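Local coordinates for Lmo0135 protein (Listeria monocytogenes EGD-e, PDB 5ISU) that probably serves as the substrate-binding protein of a bacterial ABC transporter, with a likely role in peptide uptake, at residues I44-Y49 with T150-P155; N197-G202 with F492-K497; N256-A261 with I465-A470; T310-D315 with N404-Y409. All coordinates share one frame; numbering follows the deposited sequence.

Contact 1. Residues I44-Y49 with T150-P155; sequences IQQAVY and TFFPIP
F152 packs against Q45, Q46 and Y49 in a buried contact between a helix end and a loop. Helix 39-48 supplies one side, and the helical conformation ends before Y49. The other side is the loop between helices 144-148 and 156-159. The F152 ring is met from several directions. Q45 comes over one face, with its NE2 3.8 Å above the ring plane of F152 and over the centre. The Q45 amide is inclined by 57° to the ring, so it does not lie flat on it. Q45 runs extended beyond CG (chi2 180°), which carries CD out toward the loop. At the ring edge, near its plane, Y49 O lies 3.5 Å from F152 CE2. Y49 CB adds apolar packing at 3.9 Å from F152 CD2. Q46 OE1 stands 3.7 Å from F152 CZ, its amide turned 84° from the ring. The same amide is tied through NE2 to the carbonyl of R493. Further along, Y49 CD2 passes P153 O at 3.8 Å, and Y49 CE2 reaches I154 CG2 at 4.4 Å. The loop also packs on helix 93-104 through F151, P153 and I154. The helix itself leans on strand 190-195 of a mixed sheet. The arrangement is core packing inside a family 5 solute-binding protein of the periplasmic binding protein fold.

Contact 2. Residues N197-G202 with F492-K497; sequences NDYFDG and FRDLSK
The Y199 ring meets D494 OD2 at its edge, near the ring plane. G202 O and water 2 also lie at that ring's edge, in plane. D201 N sits over one face, 3.7 Å above the plane and offset toward the rim. The R493 guanidinium has D494 CB over one face and water 1 at its edge; it also makes a cation-pi contact with W54. Y199 and D494 approach tip to tip, with ring and carboxylate planes 86° apart. Y199 OH donates to D494 OD2 at 2.8 Å, arriving from above the carboxylate plane. The other oxygen, D494 OD1, accepts from S496 OG at 2.6 Å and from S496 N at 3.0 Å, both from the same face. The bond to S496 N makes an Asx turn. Beside this, K497 NZ forms a salt bridge with D201 OD2 at 3.1 Å. Water 2 links G202 O, S496 OG and K497 NZ. D201 OD2 and D494 OD2 are 4.3 Å apart. Water 1 donates to both and accepts from R493 NH1. With K497 and R493 so close, both carboxylates are probably ionised and their mutual repulsion is probably eased.

Contact 3. Residues N256-A261 with I465-A470; sequences NRLSYA and ISYDNA
I465 and S466 together sit opposite the single residue S259, a classic beta bulge in this antiparallel pairing. I465 N donates to S259 O at 2.8 Å. S466 N donates to the same oxygen at 3.2 Å, so two N-H groups grip S259 O. The I465 side chain lies beside S259 and Y260. S466 then returns a bond, its O accepting from S259 N at 2.9 Å. Its OG sits between the backbone N and the carbonyl carbon (chi1 57°). From there it donates to the syn lone pair of D468 OD1 at 2.6 Å. Water 4 joins S466 OG to S259 OG. Y467 opposes L258 in a non-hydrogen-bonded pair, and L258 CD1 touches Y467 CE1 at 3.8 Å. The Y467 hydroxyl is bonded away from the pair, to S304 O and S303 N. D468 N donates to R257 O at 2.8 Å. The D468 and R257 side chains run alongside each other in the same direction. D468 OD2 takes a salt bridge from R257 NH2 at 2.8 Å, but the bond is weak because it is bent to 117°. Beyond this, water 3 spans D468 O and N256 N, weakly at the N256 end. Strand 248-263 has strand 395-400 on its other side, bonded through L258 and Y260. Strand 462-475 is flanked in turn by 299-301, where Y467 pairs with K300.

Contact 4. Residues T310-D315 with N404-Y409; sequences TKYFTD and NDPDAY
The T310 and Y409 hydroxyls meet tip to tip, with T310 OG1 2.7 Å from Y409 OH. T310 OG1 is anti to the carbonyl carbon and beside the backbone N (chi1 -55°). T310 OG1 also bonds to G403 O, and Y409 OH to T307 OG1, so both hydroxyls belong to a small polar cluster. The same torsion sets CG2 anti to the backbone N. This methyl lies 3.3 Å from P406 N and 3.8 Å from Y409 CE1, filling the corner between the proline and the tyrosine ring. The backbones are joined where K311 N donates to N404 O at 2.9 Å, from 37° above the carbonyl plane. The two loops follow strands 299-301 and 395-400 of the same mixed sheet. One makes a type II beta turn from T310 to F313, with Y312 at positive phi. The other makes an Asx turn, D407 N donating to D405 OD1 at 2.7 Å, and enters a 3-10 segment. D405 OD2 has its salt bridge elsewhere, with R445. P406 sits against the turn, its CD 3.6 Å from K311 O. Y312 CG is anti to the carbonyl carbon (chi1 -46°). The Y312 ring edge meets the proline, CD2 lying 4.1 Å from P406 CG. K311 CB lies over one face of that ring, offset toward the rim. Y312 OH is bonded to D442, with K311 NZ a weak partner. At CB the N404 side chain heads away from segment 310-315; its OD1 bonds to N309 ND2.

How the contacts relate
Contact 3 lies closest to the chain centre and contact 2 farthest out. Contacts 1, 2 and 3 are largely buried, while contact 4 is partly so. Contacts 3 and 4 belong to the same mixed sheet and its loops. They touch where Y467 OH packs 3.4 Å from F313 CE1. Contacts 1 and 2 adjoin on one side of the chain centre; A47 CB meets L495 CD1 there at 4.1 Å. The chemistry differs with place. Contact 1 is mainly ring packing. Contact 2 relies on charges and waters. Contact 3 rests on strand backbone bonds, and contact 4 mixes one backbone bond with hydroxyl and proline contacts.

Contact 1. Residues I44-Y49 with T150-P155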
# COMPACT_ATOMS: atom_id res chain seq x y z
N ILE A 44 9.69 4.37 9.03
CA ILE A 44 10.58 4.30 10.19
C ILE A 44 10.59 2.87 10.76
O ILE A 44 11.66 2.32 11.07
CB ILE A 44 10.24 5.38 11.24
CG1 ILE A 44 10.48 6.76 10.61
CG2 ILE A 44 11.10 5.21 12.49
CD1 ILE A 44 10.13 7.93 11.49
N GLN A 45 9.42 2.26 10.81
CA GLN A 45 9.30 0.87 11.29
C GLN A 45 10.17 -0.12 10.49
O GLN A 45 10.74 -1.04 11.05
CB GLN A 45 7.85 0.44 11.23
CG GLN A 45 7.63 -1.05 11.33
CD GLN A 45 6.15 -1.39 11.29
OE1 GLN A 45 5.38 -0.87 12.07
NE2 GLN A 45 5.76 -2.26 10.37
N GLN A 46 10.26 0.09 9.18
CA GLN A 46 11.04 -0.79 8.32
C GLN A 46 12.51 -0.83 8.75
O GLN A 46 13.18 -1.83 8.59
CB GLN A 46 10.96 -0.32 6.87
CG GLN A 46 11.50 -1.32 5.85
CD GLN A 46 10.64 -2.55 5.76
OE1 GLN A 46 9.48 -2.55 6.18
NE2 GLN A 46 11.19 -3.60 5.18
N ALA A 47 12.98 0.28 9.30
CA ALA A 47 14.36 0.37 9.75
C ALA A 47 14.55 -0.21 11.15
O ALA A 47 15.59 -0.74 11.45
CB ALA A 47 14.82 1.81 9.72
N VAL A 48 13.52 -0.16 11.98
CA VAL A 48 13.63 -0.58 13.37
C VAL A 48 13.21 -2.01 13.63
O VAL A 48 13.78 -2.66 14.50
CB VAL A 48 12.83 0.40 14.27
CG1 VAL A 48 12.87 -0.02 15.73
CG2 VAL A 48 13.39 1.81 14.09
N TYR A 49 12.22 -2.50 12.88
CA TYR A 49 11.72 -3.86 13.03
C TYR A 49 11.89 -4.73 11.78
O TYR A 49 11.65 -4.28 10.68
CB TYR A 49 10.22 -3.83 13.33
CG TYR A 49 9.83 -3.21 14.65
CD1 TYR A 49 9.68 -1.83 14.79
CD2 TYR A 49 9.55 -4.01 15.76
CE1 TYR A 49 9.29 -1.27 15.99
CE2 TYR A 49 9.17 -3.46 16.96
CZ TYR A 49 9.03 -2.10 17.07
OH TYR A 49 8.65 -1.57 18.25
N THR A 150 3.72 -10.74 5.86
CA THR A 150 3.67 -9.30 6.17
C THR A 150 3.63 -9.09 7.69
O THR A 150 3.11 -8.09 8.18
CB THR A 150 2.42 -8.62 5.51
OG1 THR A 150 1.21 -9.27 5.95
CG2 THR A 150 2.50 -8.69 3.98
N PHE A 151 4.28 -10.00 8.43
CA PHE A 151 4.26 -10.03 9.87
C PHE A 151 5.58 -9.62 10.56
O PHE A 151 6.64 -10.25 10.33
CB PHE A 151 3.91 -11.45 10.30
CG PHE A 151 3.55 -11.57 11.75
CD1 PHE A 151 2.24 -11.40 12.15
CD2 PHE A 151 4.50 -11.86 12.70
CE1 PHE A 151 1.88 -11.50 13.48
CE2 PHE A 151 4.15 -11.97 14.03
CZ PHE A 151 2.83 -11.80 14.42
N PHE A 152 5.49 -8.61 11.43
CA PHE A 152 6.63 -8.10 12.21
C PHE A 152 6.35 -8.41 13.69
O PHE A 152 5.39 -7.90 14.24
CB PHE A 152 6.76 -6.57 12.07
CG PHE A 152 7.10 -6.09 10.67
CD1 PHE A 152 6.12 -6.01 9.70
CD2 PHE A 152 8.39 -5.66 10.35
CE1 PHE A 152 6.42 -5.54 8.41
CE2 PHE A 152 8.71 -5.21 9.08
CZ PHE A 152 7.72 -5.14 8.11
N PRO A 153 7.18 -9.26 14.33
CA PRO A 153 6.90 -9.51 15.73
C PRO A 153 7.31 -8.37 16.66
O PRO A 153 8.16 -7.53 16.30
CB PRO A 153 7.74 -10.77 16.03
CG PRO A 153 8.80 -10.79 15.01
CD PRO A 153 8.20 -10.17 13.79
N ILE A 154 6.65 -8.32 17.81
CA ILE A 154 6.99 -7.35 18.87
C ILE A 154 7.55 -8.13 20.07
O ILE A 154 7.41 -9.34 20.13
CB ILE A 154 5.82 -6.39 19.22
CG1 ILE A 154 4.60 -7.12 19.79
CG2 ILE A 154 5.42 -5.61 17.98
CD1 ILE A 154 3.49 -6.18 20.23
N PRO A 155 8.28 -7.46 20.96
CA PRO A 155 8.89 -8.22 22.06
C PRO A 155 7.97 -8.48 23.27
O PRO A 155 7.36 -7.55 23.80
CB PRO A 155 10.09 -7.37 22.44
CG PRO A 155 9.79 -6.00 21.97
CD PRO A 155 8.84 -6.11 20.83

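Contact 2. Residues N197-G202 with F492-K497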
# COMPACT_ATOMS: atom_id res chain seq x y z
N ASN A 197 24.45 -3.96 15.54
CA ASN A 197 25.54 -4.84 15.09
C ASN A 197 25.17 -6.29 14.92
O ASN A 197 25.71 -6.96 14.05
CB ASN A 197 26.77 -4.72 16.00
CG ASN A 197 27.43 -3.36 15.88
OD1 ASN A 197 27.28 -2.68 14.87
ND2 ASN A 197 28.18 -2.98 16.90
N ASP A 198 24.23 -6.79 15.73
CA ASP A 198 23.83 -8.20 15.64
C ASP A 198 22.61 -8.42 14.74
O ASP A 198 21.91 -9.42 14.88
CB ASP A 198 23.58 -8.75 17.04
CG ASP A 198 24.80 -8.63 17.93
OD1 ASP A 198 25.92 -8.95 17.46
OD2 ASP A 198 24.64 -8.24 19.10
N TYR A 199 22.33 -7.47 13.85
CA TYR A 199 21.23 -7.59 12.89
C TYR A 199 21.40 -8.92 12.15
O TYR A 199 22.49 -9.24 11.67
CB TYR A 199 21.26 -6.42 11.92
CG TYR A 199 20.23 -6.50 10.83
CD1 TYR A 199 18.87 -6.54 11.13
CD2 TYR A 199 20.60 -6.49 9.48
CE1 TYR A 199 17.92 -6.61 10.13
CE2 TYR A 199 19.66 -6.51 8.49
CZ TYR A 199 18.30 -6.59 8.82
OH TYR A 199 17.35 -6.64 7.82
N PHE A 200 20.32 -9.68 12.05
CA PHE A 200 20.42 -11.04 11.49
C PHE A 200 21.03 -11.14 10.08
O PHE A 200 21.67 -12.13 9.77
CB PHE A 200 19.06 -11.75 11.48
CG PHE A 200 18.17 -11.32 10.36
CD1 PHE A 200 17.33 -10.24 10.49
CD2 PHE A 200 18.21 -11.99 9.14
CE1 PHE A 200 16.53 -9.83 9.43
CE2 PHE A 200 17.41 -11.59 8.08
CZ PHE A 200 16.58 -10.51 8.23
N ASP A 201 20.82 -10.15 9.24
CA ASP A 201 21.28 -10.31 7.86
C ASP A 201 22.69 -9.77 7.61
O ASP A 201 23.14 -9.75 6.46
CB ASP A 201 20.29 -9.66 6.87
CG ASP A 201 20.28 -10.35 5.52
OD1 ASP A 201 20.35 -11.60 5.49
OD2 ASP A 201 20.16 -9.67 4.48
N GLY A 202 23.37 -9.34 8.68
CA GLY A 202 24.73 -8.84 8.59
C GLY A 202 24.81 -7.45 9.16
O GLY A 202 23.88 -6.65 9.06
N PHE A 492 13.02 1.83 0.87
CA PHE A 492 13.84 0.64 0.73
C PHE A 492 13.39 -0.45 1.68
O PHE A 492 12.74 -0.18 2.71
CB PHE A 492 15.31 0.95 1.00
CG PHE A 492 15.99 1.74 -0.08
CD1 PHE A 492 16.37 1.12 -1.26
CD2 PHE A 492 16.31 3.06 0.11
CE1 PHE A 492 17.03 1.82 -2.25
CE2 PHE A 492 16.97 3.77 -0.88
CZ PHE A 492 17.32 3.15 -2.06
N ARG A 493 13.77 -1.67 1.33
CA ARG A 493 13.45 -2.87 2.08
C ARG A 493 14.38 -2.97 3.25
O ARG A 493 13.94 -3.23 4.39
CB ARG A 493 13.62 -4.10 1.19
CG ARG A 493 13.25 -5.46 1.81
CD ARG A 493 13.61 -6.61 0.86
NE ARG A 493 15.02 -6.53 0.48
CZ ARG A 493 16.05 -6.95 1.20
NH1 ARG A 493 15.87 -7.55 2.36
NH2 ARG A 493 17.28 -6.76 0.77
N ASP A 494 15.67 -2.72 2.99
CA ASP A 494 16.68 -2.86 4.00
C ASP A 494 17.84 -1.86 3.80
O ASP A 494 18.70 -2.03 2.93
CB ASP A 494 17.20 -4.31 3.96
CG ASP A 494 18.11 -4.65 5.15
OD1 ASP A 494 18.52 -3.75 5.91
OD2 ASP A 494 18.40 -5.86 5.33
N LEU A 495 17.85 -0.85 4.65
CA LEU A 495 18.84 0.21 4.62
C LEU A 495 20.25 -0.22 5.04
O LEU A 495 21.19 0.54 4.83
CB LEU A 495 18.38 1.36 5.54
CG LEU A 495 17.12 2.14 5.13
CD1 LEU A 495 16.62 3.02 6.26
CD2 LEU A 495 17.42 2.99 3.91
N SER A 496 20.39 -1.40 5.65
CA SER A 496 21.70 -1.90 6.09
C SER A 496 22.61 -2.24 4.92
O SER A 496 23.83 -2.40 5.12
CB SER A 496 21.55 -3.15 6.99
OG SER A 496 21.05 -4.25 6.25
N LYS A 497 22.03 -2.38 3.72
CA LYS A 497 22.79 -2.63 2.49
C LYS A 497 23.38 -1.36 1.84
O LYS A 497 24.27 -1.46 0.98
CB LYS A 497 21.94 -3.38 1.46
CG LYS A 497 21.30 -4.67 1.98
CD LYS A 497 22.29 -5.60 2.68
CE LYS A 497 21.57 -6.81 3.25
NZ LYS A 497 22.50 -7.62 4.08
O HOH W 1 18.30 -7.84 3.54
O HOH W 2 22.74 -6.32 6.49

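Contact 3. Residues N256-A261 with I465-A470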
# COMPACT_ATOMS: atom_id res chain seq x y z
N ASN A 256 3.05 -0.15 -6.75
CA ASN A 256 1.88 -1.03 -6.65
C ASN A 256 0.62 -0.23 -6.36
O ASN A 256 -0.28 -0.70 -5.68
CB ASN A 256 2.09 -2.14 -5.62
CG ASN A 256 3.20 -3.10 -6.01
OD1 ASN A 256 3.55 -3.24 -7.17
ND2 ASN A 256 3.72 -3.78 -5.03
N ARG A 257 0.58 1.00 -6.86
CA ARG A 257 -0.58 1.84 -6.66
C ARG A 257 -1.42 1.89 -7.93
O ARG A 257 -0.89 2.07 -9.03
CB ARG A 257 -0.16 3.25 -6.28
CG ARG A 257 -1.33 4.20 -6.10
CD ARG A 257 -0.89 5.56 -5.61
NE ARG A 257 -2.03 6.48 -5.41
CZ ARG A 257 -2.62 7.21 -6.36
NH1 ARG A 257 -3.63 8.02 -6.05
NH2 ARG A 257 -2.21 7.15 -7.63
N LEU A 258 -2.73 1.68 -7.77
CA LEU A 258 -3.66 1.87 -8.86
C LEU A 258 -4.30 3.25 -8.69
O LEU A 258 -4.79 3.59 -7.63
CB LEU A 258 -4.78 0.81 -8.86
CG LEU A 258 -5.93 1.16 -9.81
CD1 LEU A 258 -5.50 1.12 -11.28
CD2 LEU A 258 -7.16 0.29 -9.60
N SER A 259 -4.27 4.05 -9.75
CA SER A 259 -4.94 5.35 -9.81
C SER A 259 -6.20 5.04 -10.60
O SER A 259 -6.10 4.42 -11.67
CB SER A 259 -4.10 6.36 -10.57
OG SER A 259 -4.81 7.57 -10.81
N TYR A 260 -7.37 5.41 -10.07
CA TYR A 260 -8.62 5.11 -10.74
C TYR A 260 -9.73 6.11 -10.45
O TYR A 260 -9.63 6.91 -9.54
CB TYR A 260 -9.10 3.72 -10.33
CG TYR A 260 -9.54 3.58 -8.90
CD1 TYR A 260 -8.61 3.55 -7.86
CD2 TYR A 260 -10.87 3.48 -8.57
CE1 TYR A 260 -9.00 3.42 -6.54
CE2 TYR A 260 -11.29 3.33 -7.24
CZ TYR A 260 -10.34 3.30 -6.24
OH TYR A 260 -10.74 3.16 -4.92
N ALA A 261 -10.79 6.03 -11.25
CA ALA A 261 -11.98 6.83 -11.06
C ALA A 261 -13.12 5.90 -10.69
O ALA A 261 -13.23 4.83 -11.24
CB ALA A 261 -12.31 7.57 -12.34
N ILE A 465 -7.08 3.71 -14.18
CA ILE A 465 -6.30 4.60 -15.03
C ILE A 465 -4.88 4.11 -15.23
O ILE A 465 -4.47 3.85 -16.35
CB ILE A 465 -6.25 6.02 -14.44
CG1 ILE A 465 -7.66 6.60 -14.29
CG2 ILE A 465 -5.40 6.92 -15.32
CD1 ILE A 465 -7.69 7.90 -13.50
N SER A 466 -4.13 3.99 -14.15
CA SER A 466 -2.73 3.59 -14.25
C SER A 466 -2.15 2.93 -13.02
O SER A 466 -2.67 3.10 -11.92
CB SER A 466 -1.89 4.83 -14.56
OG SER A 466 -2.06 5.86 -13.58
N TYR A 467 -1.11 2.11 -13.24
CA TYR A 467 -0.36 1.53 -12.16
C TYR A 467 0.80 2.50 -12.05
O TYR A 467 1.58 2.65 -13.01
CB TYR A 467 0.11 0.11 -12.44
CG TYR A 467 -1.03 -0.79 -12.85
CD1 TYR A 467 -2.18 -0.87 -12.06
CD2 TYR A 467 -0.96 -1.57 -14.00
CE1 TYR A 467 -3.24 -1.67 -12.42
CE2 TYR A 467 -2.02 -2.39 -14.36
CZ TYR A 467 -3.17 -2.43 -13.56
OH TYR A 467 -4.26 -3.22 -13.89
N ASP A 468 0.87 3.18 -10.91
CA ASP A 468 1.85 4.24 -10.69
C ASP A 468 3.22 3.84 -10.13
O ASP A 468 3.36 2.85 -9.42
CB ASP A 468 1.21 5.29 -9.78
CG ASP A 468 0.05 6.01 -10.45
OD1 ASP A 468 -0.31 5.69 -11.61
OD2 ASP A 468 -0.49 6.94 -9.80
N ASN A 469 4.23 4.62 -10.47
CA ASN A 469 5.59 4.40 -9.96
C ASN A 469 5.90 5.49 -8.96
O ASN A 469 5.30 6.54 -8.99
CB ASN A 469 6.63 4.44 -11.08
CG ASN A 469 6.41 3.37 -12.12
OD1 ASN A 469 5.98 2.26 -11.82
ND2 ASN A 469 6.72 3.70 -13.37
N ALA A 470 6.78 5.20 -8.02
CA ALA A 470 7.27 6.18 -7.06
C ALA A 470 8.68 6.52 -7.54
O ALA A 470 9.27 5.78 -8.35
CB ALA A 470 7.29 5.61 -5.67
O HOH W 3 2.81 0.21 -9.82
O HOH W 4 -3.30 8.43 -12.81

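Contact 4. Residues T310-D315 with N404-Y409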
# COMPACT_ATOMS: atom_id res chain seq x y z
N THR A 310 -0.25 -8.43 -7.37
CA THR A 310 -1.25 -9.27 -6.71
C THR A 310 -1.47 -10.58 -7.42
O THR A 310 -1.73 -10.58 -8.62
CB THR A 310 -2.60 -8.54 -6.65
OG1 THR A 310 -2.43 -7.26 -6.01
CG2 THR A 310 -3.63 -9.36 -5.89
N LYS A 311 -1.43 -11.69 -6.69
CA LYS A 311 -1.68 -13.00 -7.31
C LYS A 311 -2.93 -13.04 -8.16
O LYS A 311 -3.97 -12.49 -7.78
CB LYS A 311 -1.76 -14.16 -6.32
CG LYS A 311 -0.42 -14.73 -5.93
CD LYS A 311 -0.54 -16.16 -5.44
CE LYS A 311 -1.46 -16.31 -4.25
NZ LYS A 311 -1.45 -17.73 -3.81
N TYR A 312 -2.80 -13.71 -9.30
CA TYR A 312 -3.88 -13.92 -10.27
C TYR A 312 -4.18 -12.67 -11.11
O TYR A 312 -5.16 -12.63 -11.86
CB TYR A 312 -5.12 -14.52 -9.59
CG TYR A 312 -4.75 -15.67 -8.67
CD1 TYR A 312 -4.03 -16.77 -9.15
CD2 TYR A 312 -5.11 -15.67 -7.33
CE1 TYR A 312 -3.69 -17.82 -8.31
CE2 TYR A 312 -4.78 -16.72 -6.48
CZ TYR A 312 -4.06 -17.79 -6.97
OH TYR A 312 -3.72 -18.82 -6.13
N PHE A 313 -3.31 -11.67 -11.03
CA PHE A 313 -3.48 -10.51 -11.88
C PHE A 313 -3.49 -10.98 -13.33
O PHE A 313 -2.74 -11.88 -13.69
CB PHE A 313 -2.30 -9.55 -11.72
CG PHE A 313 -2.25 -8.48 -12.78
CD1 PHE A 313 -2.91 -7.29 -12.60
CD2 PHE A 313 -1.54 -8.68 -13.96
CE1 PHE A 313 -2.88 -6.29 -13.58
CE2 PHE A 313 -1.49 -7.68 -14.95
CZ PHE A 313 -2.18 -6.50 -14.76
N THR A 314 -4.35 -10.38 -14.15
CA THR A 314 -4.38 -10.63 -15.60
C THR A 314 -4.74 -9.33 -16.29
O THR A 314 -5.64 -8.64 -15.84
CB THR A 314 -5.33 -11.77 -16.05
OG1 THR A 314 -5.30 -11.87 -17.48
CG2 THR A 314 -6.77 -11.50 -15.64
N ASP A 315 -4.04 -9.00 -17.38
CA ASP A 315 -4.34 -7.78 -18.14
C ASP A 315 -5.32 -8.06 -19.29
O ASP A 315 -5.56 -7.19 -20.13
CB ASP A 315 -3.06 -7.10 -18.68
CG ASP A 315 -2.35 -7.91 -19.78
OD1 ASP A 315 -2.86 -8.96 -20.25
OD2 ASP A 315 -1.24 -7.49 -20.18
N ASN A 404 -0.38 -8.29 -1.90
CA ASN A 404 -0.14 -9.41 -2.81
C ASN A 404 -1.25 -10.46 -2.99
O ASN A 404 -1.12 -11.30 -3.88
CB ASN A 404 1.17 -10.13 -2.40
CG ASN A 404 2.40 -9.23 -2.51
OD1 ASN A 404 2.38 -8.19 -3.19
ND2 ASN A 404 3.48 -9.63 -1.85
N ASP A 405 -2.28 -10.44 -2.14
CA ASP A 405 -3.38 -11.39 -2.25
C ASP A 405 -4.66 -10.63 -2.58
O ASP A 405 -4.99 -9.66 -1.89
CB ASP A 405 -3.55 -12.25 -0.99
CG ASP A 405 -4.59 -13.40 -1.18
OD1 ASP A 405 -5.82 -13.11 -1.30
OD2 ASP A 405 -4.18 -14.59 -1.21
N PRO A 406 -5.39 -11.08 -3.62
CA PRO A 406 -6.60 -10.37 -4.03
C PRO A 406 -7.72 -10.34 -2.98
O PRO A 406 -8.61 -9.51 -3.08
CB PRO A 406 -7.04 -11.12 -5.29
CG PRO A 406 -6.48 -12.50 -5.12
CD PRO A 406 -5.19 -12.32 -4.41
N ASP A 407 -7.67 -11.20 -1.98
CA ASP A 407 -8.72 -11.20 -0.94
C ASP A 407 -8.77 -9.87 -0.17
O ASP A 407 -9.83 -9.45 0.28
CB ASP A 407 -8.50 -12.33 0.06
CG ASP A 407 -9.62 -12.44 1.09
OD1 ASP A 407 -10.79 -12.70 0.70
OD2 ASP A 407 -9.33 -12.31 2.30
N ALA A 408 -7.64 -9.18 -0.05
CA ALA A 408 -7.61 -7.90 0.66
C ALA A 408 -8.46 -6.82 -0.05
O ALA A 408 -8.89 -5.85 0.59
CB ALA A 408 -6.17 -7.41 0.86
N TYR A 409 -8.74 -7.01 -1.34
CA TYR A 409 -9.52 -6.05 -2.11
C TYR A 409 -11.01 -6.11 -1.86
O TYR A 409 -11.74 -5.24 -2.33
CB TYR A 409 -9.27 -6.24 -3.61
CG TYR A 409 -7.88 -5.94 -4.14
CD1 TYR A 409 -6.80 -6.76 -3.83
CD2 TYR A 409 -7.67 -4.92 -5.04
CE1 TYR A 409 -5.54 -6.51 -4.36
CE2 TYR A 409 -6.42 -4.66 -5.57
CZ TYR A 409 -5.36 -5.47 -5.24
OH TYR A 409 -4.12 -5.19 -5.80